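PDB 2I81: 2-Cys Peroxiredoxin from Plasmodium vivax SaI-1, which probably reduces hydrogen peroxide and organic hydroperoxides as a thiol-dependent peroxidase in the antioxidant defence of a malaria parasite. Local coordinates for residues A[52-57]-A[85-90]; A[57-62]-A[144-149]; A[74-79]-A[114-119]. All coordinates share one frame; numbering follows the deposited sequence.

Contact 1 (A[52-57]-A[85-90]); sequences KKYVLL and RNVELL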
loop_
_atom_site.group_PDB
_atom_site.type_symbol
_atom_site.label_atom_id
_atom_site.label_comp_id
_atom_site.label_asym_id
_atom_site.label_seq_id
_atom_site.Cartn_x
_atom_site.Cartn_y
_atom_site.Cartn_z
ATOM N N LYS A 52 -4.687 43.226 -11.505
ATOM C CA LYS A 52 -4.496 44.625 -11.129
ATOM C C LYS A 52 -3.044 45.076 -11.252
ATOM O O LYS A 52 -2.775 46.144 -11.808
ATOM C CB LYS A 52 -5.046 44.893 -9.725
ATOM C CG LYS A 52 -6.546 44.662 -9.611
ATOM C CD LYS A 52 -7.091 45.097 -8.265
ATOM C CE LYS A 52 -8.557 44.705 -8.132
ATOM N NZ LYS A 52 -9.161 45.236 -6.877
ATOM N N LYS A 53 -2.113 44.266 -10.744
ATOM C CA LYS A 53 -0.686 44.593 -10.838
ATOM C C LYS A 53 0.277 43.415 -10.679
ATOM O O LYS A 53 -0.087 42.350 -10.168
ATOM C CB LYS A 53 -0.313 45.738 -9.878
ATOM C CG LYS A 53 -0.788 45.574 -8.438
ATOM C CD LYS A 53 -1.026 46.927 -7.765
ATOM C CE LYS A 53 0.262 47.552 -7.224
ATOM N NZ LYS A 53 1.100 48.199 -8.275
ATOM N N TYR A 54 1.507 43.638 -11.137
ATOM C CA TYR A 54 2.595 42.675 -11.036
ATOM C C TYR A 54 3.070 42.578 -9.593
ATOM O O TYR A 54 2.994 43.550 -8.841
ATOM C CB TYR A 54 3.766 43.100 -11.927
ATOM C CG TYR A 54 3.423 43.278 -13.391
ATOM C CD1 TYR A 54 3.741 42.293 -14.323
ATOM C CD2 TYR A 54 2.793 44.437 -13.848
ATOM C CE1 TYR A 54 3.433 42.450 -15.673
ATOM C CE2 TYR A 54 2.479 44.605 -15.192
ATOM C CZ TYR A 54 2.802 43.609 -16.098
ATOM O OH TYR A 54 2.492 43.777 -17.426
ATOM N N VAL A 55 3.556 41.402 -9.211
ATOM C CA VAL A 55 4.045 41.182 -7.856
ATOM C C VAL A 55 5.509 40.761 -7.882
ATOM O O VAL A 55 5.873 39.789 -8.550
ATOM C CB VAL A 55 3.206 40.115 -7.100
ATOM C CG1 VAL A 55 3.719 39.924 -5.676
ATOM C CG2 VAL A 55 1.731 40.495 -7.081
ATOM N N LEU A 56 6.343 41.508 -7.166
ATOM C CA LEU A 56 7.710 41.083 -6.912
ATOM C C LEU A 56 7.800 40.607 -5.465
ATOM O O LEU A 56 7.962 41.408 -4.539
ATOM C CB LEU A 56 8.711 42.208 -7.199
ATOM C CG LEU A 56 10.169 41.810 -7.473
ATOM C CD1 LEU A 56 10.854 42.855 -8.337
ATOM C CD2 LEU A 56 10.958 41.578 -6.188
ATOM N N LEU A 57 7.667 39.297 -5.285
ATOM C CA LEU A 57 7.820 38.681 -3.980
ATOM C C LEU A 57 9.301 38.400 -3.775
ATOM O O LEU A 57 9.904 37.643 -4.543
ATOM C CB LEU A 57 7.018 37.378 -3.908
ATOM C CG LEU A 57 6.322 36.966 -2.605
ATOM C CD1 LEU A 57 5.807 35.532 -2.707
ATOM C CD2 LEU A 57 7.202 37.136 -1.369
ATOM N N ARG A 85 6.339 50.907 -13.020
ATOM C CA ARG A 85 6.179 49.665 -13.765
ATOM C C ARG A 85 4.954 48.869 -13.314
ATOM O O ARG A 85 4.765 47.721 -13.726
ATOM C CB ARG A 85 7.461 48.829 -13.669
ATOM C CG ARG A 85 8.505 49.190 -14.724
ATOM C CD ARG A 85 9.929 48.979 -14.223
ATOM N NE ARG A 85 10.518 50.211 -13.698
ATOM C CZ ARG A 85 11.442 50.939 -14.322
ATOM N NH1 ARG A 85 11.911 50.567 -15.508
ATOM N NH2 ARG A 85 11.908 52.043 -13.753
ATOM N N ASN A 86 4.119 49.500 -12.489
ATOM C CA ASN A 86 2.921 48.879 -11.918
ATOM C C ASN A 86 3.217 47.553 -11.208
ATOM O O ASN A 86 2.479 46.577 -11.362
ATOM C CB ASN A 86 1.823 48.709 -12.987
ATOM C CG ASN A 86 0.463 48.369 -12.389
ATOM O OD1 ASN A 86 -0.243 47.491 -12.887
ATOM N ND2 ASN A 86 0.092 49.061 -11.316
ATOM N N VAL A 87 4.305 47.512 -10.441
ATOM C CA VAL A 87 4.615 46.306 -9.672
ATOM C C VAL A 87 4.518 46.544 -8.164
ATOM O O VAL A 87 4.972 47.571 -7.649
ATOM C CB VAL A 87 5.977 45.631 -10.073
ATOM C CG1 VAL A 87 6.231 45.733 -11.575
ATOM C CG2 VAL A 87 7.145 46.213 -9.303
ATOM N N GLU A 88 3.893 45.594 -7.475
ATOM C CA GLU A 88 3.813 45.616 -6.023
ATOM C C GLU A 88 5.019 44.888 -5.441
ATOM O O GLU A 88 5.307 43.742 -5.799
ATOM C CB GLU A 88 2.504 44.985 -5.535
ATOM C CG GLU A 88 2.332 44.964 -4.011
ATOM C CD GLU A 88 1.956 46.317 -3.415
ATOM O OE1 GLU A 88 1.403 47.173 -4.137
ATOM O OE2 GLU A 88 2.210 46.519 -2.208
ATOM N N LEU A 89 5.714 45.577 -4.544
ATOM C CA LEU A 89 6.933 45.078 -3.926
ATOM C C LEU A 89 6.605 44.480 -2.558
ATOM O O LEU A 89 6.116 45.182 -1.668
ATOM C CB LEU A 89 7.939 46.230 -3.802
ATOM C CG LEU A 89 9.461 46.041 -3.887
ATOM C CD1 LEU A 89 10.079 45.862 -2.511
ATOM C CD2 LEU A 89 9.877 44.907 -4.828
ATOM N N LEU A 90 6.862 43.182 -2.401
ATOM C CA LEU A 90 6.550 42.472 -1.158
ATOM C C LEU A 90 7.754 41.704 -0.619
ATOM O O LEU A 90 8.248 40.776 -1.264
ATOM C CB LEU A 90 5.366 41.513 -1.357
ATOM C CG LEU A 90 4.008 42.039 -1.844
ATOM C CD1 LEU A 90 3.050 40.878 -2.075
ATOM C CD2 LEU A 90 3.401 43.040 -0.866
HETATM O O HOH W 1 3.279 49.736 -8.006
#
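Tyr54 to Leu57 run parallel to Val87 to Leu90, their axes 4.4 Å apart and inclined by 21°, and the backbone bonds fall in the parallel ladder: Tyr54 N to Asn86 O, Glu88 N to Tyr54 O, Leu56 N to Glu88 O and Leu90 N to Leu56 O. The Glu88 N to Tyr54 O bond is nearly straight at the hydrogen. On one face Tyr54 CB meets Val87 CG1 at 3.6 Å, while the edge of the tyrosine ring lies beside Asn86 O. Farther along, Leu56 and Leu89 lie side by side, CD2 to CD2 at 3.8 Å. On the other face Val55 CG1 reaches diagonally to Leu90 CD1; branched apolar chains suit these two buried positions. In Lys53 the bend at chi3 (-82°) brings CE 3.3 Å from Glu88 OE1, and a second bend at chi4 turns NZ to a water, 2.7 Å away, that donates to Val87 O; NZ stays too far from Glu88 for a salt bridge. Asn86, of a type that tolerates positive phi, is the C-prime residue of the Schellman motif ending helix 79-84. Parallel neighbours joined through helices 67-77 and 79-84, strands 54-59 and 87-93 form a beta-alpha-beta crossover. Phe82 packs against Leu56, Val87 and Leu89, helix 168-184 adds Ile171 and Ile175 against Leu56, and Glu182 of that helix bonds Tyr54 OH.

Contact 2 (A[57-62]-A[144-149]); sequences LYFYPL and AFVLID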
loop_
_atom_site.group_PDB
_atom_site.type_symbol
_atom_site.label_atom_id
_atom_site.label_comp_id
_atom_site.label_asym_id
_atom_site.label_seq_id
_atom_site.Cartn_x
_atom_site.Cartn_y
_atom_site.Cartn_z
ATOM N N LEU A 57 7.667 39.297 -5.285
ATOM C CA LEU A 57 7.820 38.681 -3.980
ATOM C C LEU A 57 9.301 38.400 -3.775
ATOM O O LEU A 57 9.904 37.643 -4.543
ATOM C CB LEU A 57 7.018 37.378 -3.908
ATOM C CG LEU A 57 6.322 36.966 -2.605
ATOM C CD1 LEU A 57 5.807 35.532 -2.707
ATOM C CD2 LEU A 57 7.202 37.136 -1.369
ATOM N N TYR A 58 9.893 39.016 -2.754
ATOM C CA TYR A 58 11.285 38.730 -2.423
ATOM C C TYR A 58 11.443 38.159 -1.019
ATOM O O TYR A 58 10.891 38.688 -0.052
ATOM C CB TYR A 58 12.199 39.944 -2.668
ATOM C CG TYR A 58 12.176 41.038 -1.621
ATOM C CD1 TYR A 58 11.304 42.120 -1.735
ATOM C CD2 TYR A 58 13.053 41.011 -0.534
ATOM C CE1 TYR A 58 11.291 43.134 -0.782
ATOM C CE2 TYR A 58 13.044 42.018 0.426
ATOM C CZ TYR A 58 12.162 43.077 0.294
ATOM O OH TYR A 58 12.148 44.077 1.238
ATOM N N PHE A 59 12.183 37.059 -0.931
ATOM C CA PHE A 59 12.437 36.391 0.337
ATOM C C PHE A 59 13.816 36.771 0.862
ATOM O O PHE A 59 14.749 36.982 0.086
ATOM C CB PHE A 59 12.354 34.869 0.176
ATOM C CG PHE A 59 11.002 34.363 -0.253
ATOM C CD1 PHE A 59 10.689 34.233 -1.605
ATOM C CD2 PHE A 59 10.051 33.988 0.692
ATOM C CE1 PHE A 59 9.443 33.757 -2.009
ATOM C CE2 PHE A 59 8.802 33.508 0.298
ATOM C CZ PHE A 59 8.498 33.393 -1.056
ATOM N N TYR A 60 13.932 36.862 2.182
ATOM C CA TYR A 60 15.221 37.017 2.846
ATOM C C TYR A 60 15.191 36.177 4.119
ATOM O O TYR A 60 14.130 36.035 4.730
ATOM C CB TYR A 60 15.522 38.493 3.139
ATOM C CG TYR A 60 14.527 39.179 4.048
ATOM C CD1 TYR A 60 13.344 39.717 3.541
ATOM C CD2 TYR A 60 14.776 39.305 5.413
ATOM C CE1 TYR A 60 12.428 40.351 4.372
ATOM C CE2 TYR A 60 13.872 39.939 6.251
ATOM C CZ TYR A 60 12.699 40.459 5.727
ATOM O OH TYR A 60 11.799 41.086 6.556
ATOM N N PRO A 61 16.302 35.659 4.563
ATOM C CA PRO A 61 16.287 34.791 5.719
ATOM C C PRO A 61 15.750 35.358 7.026
ATOM O O PRO A 61 14.913 34.765 7.612
ATOM C CB PRO A 61 17.728 34.360 5.825
ATOM C CG PRO A 61 18.440 35.228 5.042
ATOM C CD PRO A 61 17.624 35.680 3.966
ATOM N N LEU A 62 16.255 36.479 7.481
ATOM C CA LEU A 62 16.103 36.870 8.851
ATOM C C LEU A 62 16.145 38.344 9.094
ATOM O O LEU A 62 16.959 39.024 8.584
ATOM C CB LEU A 62 17.111 36.168 9.725
ATOM C CG LEU A 62 16.857 34.728 10.114
ATOM C CD1 LEU A 62 17.922 34.154 10.867
ATOM C CD2 LEU A 62 15.583 34.440 10.743
ATOM N N ALA A 144 15.408 35.043 -2.501
ATOM C CA ALA A 144 14.727 34.733 -3.751
ATOM C C ALA A 144 13.912 35.883 -4.326
ATOM O O ALA A 144 13.228 36.598 -3.597
ATOM C CB ALA A 144 13.855 33.498 -3.585
ATOM N N PHE A 145 14.003 36.046 -5.643
ATOM C CA PHE A 145 13.104 36.920 -6.382
ATOM C C PHE A 145 12.078 36.080 -7.117
ATOM O O PHE A 145 12.430 35.130 -7.819
ATOM C CB PHE A 145 13.866 37.778 -7.395
ATOM C CG PHE A 145 14.479 39.020 -6.813
ATOM C CD1 PHE A 145 15.630 39.561 -7.376
ATOM C CD2 PHE A 145 13.917 39.648 -5.705
ATOM C CE1 PHE A 145 16.206 40.714 -6.852
ATOM C CE2 PHE A 145 14.489 40.800 -5.172
ATOM C CZ PHE A 145 15.633 41.334 -5.748
ATOM N N VAL A 146 10.807 36.423 -6.941
ATOM C CA VAL A 146 9.738 35.810 -7.713
ATOM C C VAL A 146 8.927 36.924 -8.357
ATOM O O VAL A 146 8.302 37.730 -7.662
ATOM C CB VAL A 146 8.819 34.911 -6.847
ATOM C CG1 VAL A 146 7.713 34.296 -7.698
ATOM C CG2 VAL A 146 9.620 33.814 -6.152
ATOM N N LEU A 147 8.958 36.977 -9.684
ATOM C CA LEU A 147 8.183 37.964 -10.420
ATOM C C LEU A 147 6.915 37.331 -10.979
ATOM O O LEU A 147 6.971 36.429 -11.818
ATOM C CB LEU A 147 9.020 38.606 -11.529
ATOM C CG LEU A 147 8.445 39.843 -12.229
ATOM C CD1 LEU A 147 8.041 40.936 -11.242
ATOM C CD2 LEU A 147 9.455 40.377 -13.215
ATOM N N ILE A 148 5.776 37.812 -10.495
ATOM C CA ILE A 148 4.477 37.284 -10.884
ATOM C C ILE A 148 3.761 38.335 -11.725
ATOM O O ILE A 148 3.643 39.491 -11.309
ATOM C CB ILE A 148 3.635 36.907 -9.638
ATOM C CG1 ILE A 148 4.414 35.939 -8.738
ATOM C CG2 ILE A 148 2.304 36.294 -10.048
ATOM C CD1 ILE A 148 3.971 35.939 -7.282
ATOM N N ASP A 149 3.299 37.941 -12.911
ATOM C CA ASP A 149 2.606 38.882 -13.790
ATOM C C ASP A 149 1.150 39.096 -13.378
ATOM O O ASP A 149 0.685 38.522 -12.388
ATOM C CB ASP A 149 2.744 38.491 -15.276
ATOM C CG ASP A 149 2.062 37.169 -15.621
ATOM O OD1 ASP A 149 1.147 36.727 -14.892
ATOM O OD2 ASP A 149 2.442 36.570 -16.650
#
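Phe59 reaches over to Ala144 and Val146 on the antiparallel strand, and its atoms can be followed outward in order. CB sits 4.1 Å from Ala144 N. Chi1 of -62° sets CG opposite the carbonyl carbon, and from there CD1 comes 3.8 Å from Ala144 CB, where a small methyl leaves room for the ring. One atom on, CE1 has Val146 CG2 at 4.1 Å, in line with the ring edge, while Leu57 CD2 lies over one face of the same ring, offset toward the rim. On the opposite face of the sheet Tyr58 CB touches the edge of the Phe145 ring, 3.5 Å from CE2. The tyrosine ring is carried away from Phe145, and its OH bonds His118. Leu57 and Val146 form a hydrogen-bonded pair, Leu57 N to Val146 O at 2.9 Å and Val146 N to Leu57 O at 2.8 Å. Arg166 makes a cation-pi contact with Phe145. Beyond the strand the chain runs through a loop into helix 67-77; Pro61 and Thr65 in the loop and Cys68 in the first turn of the helix match the PxxxTxxC signature of peroxiredoxins. Such a buried antiparallel pairing, beside the parallel strand 87-93, belongs to the central sheet of the thioredoxin-like fold.

Contact 3 (A[74-79]-A[114-119]); sequences ALDKAL and GNIKHT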
loop_
_atom_site.group_PDB
_atom_site.type_symbol
_atom_site.label_atom_id
_atom_site.label_comp_id
_atom_site.label_asym_id
_atom_site.label_seq_id
_atom_site.Cartn_x
_atom_site.Cartn_y
_atom_site.Cartn_z
ATOM N N ALA A 74 17.785 49.045 -0.181
ATOM C CA ALA A 74 18.064 49.272 -1.600
ATOM C C ALA A 74 16.809 49.184 -2.469
ATOM O O ALA A 74 16.647 49.970 -3.405
ATOM C CB ALA A 74 19.128 48.312 -2.104
ATOM N N LEU A 75 15.929 48.235 -2.156
ATOM C CA LEU A 75 14.679 48.067 -2.900
ATOM C C LEU A 75 13.674 49.175 -2.592
ATOM O O LEU A 75 12.919 49.594 -3.476
ATOM C CB LEU A 75 14.062 46.690 -2.629
ATOM C CG LEU A 75 14.755 45.480 -3.268
ATOM C CD1 LEU A 75 14.434 44.208 -2.500
ATOM C CD2 LEU A 75 14.393 45.331 -4.744
ATOM N N ASP A 76 13.669 49.643 -1.343
ATOM C CA ASP A 76 12.761 50.710 -0.926
ATOM C C ASP A 76 13.146 52.060 -1.535
ATOM O O ASP A 76 12.272 52.874 -1.845
ATOM C CB ASP A 76 12.690 50.814 0.599
ATOM C CG ASP A 76 11.430 51.517 1.074
ATOM O OD1 ASP A 76 11.550 52.520 1.808
ATOM O OD2 ASP A 76 10.320 51.072 0.705
ATOM N N LYS A 77 14.450 52.291 -1.698
ATOM C CA LYS A 77 14.948 53.488 -2.379
ATOM C C LYS A 77 14.491 53.542 -3.837
ATOM O O LYS A 77 14.265 54.624 -4.384
ATOM C CB LYS A 77 16.475 53.551 -2.312
ATOM C CG LYS A 77 17.026 54.195 -1.051
ATOM C CD LYS A 77 18.547 54.120 -1.022
ATOM C CE LYS A 77 19.155 55.278 -0.234
ATOM N NZ LYS A 77 18.803 55.244 1.221
ATOM N N ALA A 78 14.355 52.370 -4.456
ATOM C CA ALA A 78 13.947 52.268 -5.855
ATOM C C ALA A 78 12.440 52.046 -6.006
ATOM O O ALA A 78 11.969 51.660 -7.079
ATOM C CB ALA A 78 14.729 51.153 -6.549
ATOM N N LEU A 79 11.694 52.309 -4.932
ATOM C CA LEU A 79 10.250 52.064 -4.892
ATOM C C LEU A 79 9.494 52.747 -6.031
ATOM O O LEU A 79 8.569 52.163 -6.600
ATOM C CB LEU A 79 9.658 52.510 -3.550
ATOM C CG LEU A 79 8.657 51.618 -2.798
ATOM C CD1 LEU A 79 7.661 52.494 -2.059
ATOM C CD2 LEU A 79 7.910 50.621 -3.690
ATOM N N GLY A 114 14.858 50.979 9.313
ATOM C CA GLY A 114 14.190 52.276 9.333
ATOM C C GLY A 114 12.769 52.183 8.812
ATOM O O GLY A 114 12.226 51.087 8.652
ATOM N N ASN A 115 12.171 53.334 8.528
ATOM C CA ASN A 115 10.760 53.379 8.165
ATOM C C ASN A 115 10.508 53.164 6.668
ATOM O O ASN A 115 10.086 54.085 5.959
ATOM C CB ASN A 115 10.126 54.687 8.655
ATOM C CG ASN A 115 8.634 54.557 8.904
ATOM O OD1 ASN A 115 7.858 55.443 8.546
ATOM N ND2 ASN A 115 8.224 53.452 9.522
ATOM N N ILE A 116 10.770 51.942 6.201
ATOM C CA ILE A 116 10.582 51.584 4.788
ATOM C C ILE A 116 9.117 51.705 4.348
ATOM O O ILE A 116 8.201 51.522 5.154
ATOM C CB ILE A 116 11.145 50.174 4.437
ATOM C CG1 ILE A 116 10.335 49.064 5.118
ATOM C CG2 ILE A 116 12.632 50.079 4.787
ATOM C CD1 ILE A 116 10.245 47.789 4.306
ATOM N N LYS A 117 8.909 52.006 3.067
ATOM C CA LYS A 117 7.575 52.314 2.539
ATOM C C LYS A 117 6.767 51.115 2.029
ATOM O O LYS A 117 5.539 51.196 1.938
ATOM C CB LYS A 117 7.665 53.373 1.435
ATOM C CG LYS A 117 7.917 54.795 1.927
ATOM C CD LYS A 117 8.006 55.789 0.766
ATOM C CE LYS A 117 6.634 56.144 0.193
ATOM N NZ LYS A 117 5.810 56.957 1.134
ATOM N N HIS A 118 7.439 50.018 1.683
ATOM C CA HIS A 118 6.737 48.859 1.125
ATOM C C HIS A 118 6.372 47.808 2.175
ATOM O O HIS A 118 6.896 47.814 3.292
ATOM C CB HIS A 118 7.513 48.239 -0.046
ATOM C CG HIS A 118 8.769 47.535 0.357
ATOM N ND1 HIS A 118 9.990 48.168 0.417
ATOM C CD2 HIS A 118 8.994 46.248 0.714
ATOM C CE1 HIS A 118 10.914 47.304 0.795
ATOM N NE2 HIS A 118 10.335 46.131 0.982
ATOM N N THR A 119 5.470 46.909 1.789
ATOM C CA THR A 119 4.880 45.923 2.690
ATOM C C THR A 119 5.836 44.765 2.999
ATOM O O THR A 119 6.529 44.265 2.109
ATOM C CB THR A 119 3.555 45.381 2.098
ATOM O OG1 THR A 119 2.699 46.477 1.748
ATOM C CG2 THR A 119 2.830 44.477 3.083
#
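His118 offers the edge of its imidazole to Asp76: CB of the aspartate lies in the ring plane, and ND1 donates to OD2 at 2.9 Å, the oxygen slightly tilted from that plane. Ile116 CD1 rests on one face, 3.6 Å above it and offset toward the rim. Carboxylate and ring planes stand 50° apart, and ND1 approaches OD2 from the anti side. Lys117 N meets the syn side of Asp76 OD1 at 3.0 Å, out of the carboxylate plane, with an N-H...O angle of 156°. The same N-H is shared weakly with OD2, to which His118 N adds another weak bond. Through this histidine-carboxylate pair and its amide bonds, the last turn of helix 67-77 holds the loop that leads from helix 97-104 into strand 119-122 of the thioredoxin-like fold. Aspartate is short enough to set both oxygens at Lys117 N, and its charge would probably favour the proton on ND1. The other ring nitrogen, NE2, bonds Tyr58 OH, so the ring is fixed at two points. Leu79, at the start of helix 79-84, packs CD1 3.6 Å from Lys117 CB, the side chains crossing at about a right angle, while the rest of the lysine turns away from segment 74-79.

In the fold
The contacts lie within about 15 Å of one another: centres of contacts 1 and 2 are about 11 Å apart, 1 and 3 about 14 Å, 2 and 3 about 15 Å. Contacts 1 and 2 share strand 54-59, which has strand 87-93 as parallel neighbour and strand 140-148 as antiparallel neighbour in one mixed sheet. Contact 3 joins the helix that follows strand 54-59 to the loop before strand 119-122, itself next to strand 87-93. Along the chain, 52-57, 57-62, 74-79, 85-90, 114-119 and 144-149 come in that order, so contact 1 interlocks with both others. Distant segments are thereby tied into one compact domain, beside the start of helix 67-77, which carries Cys68.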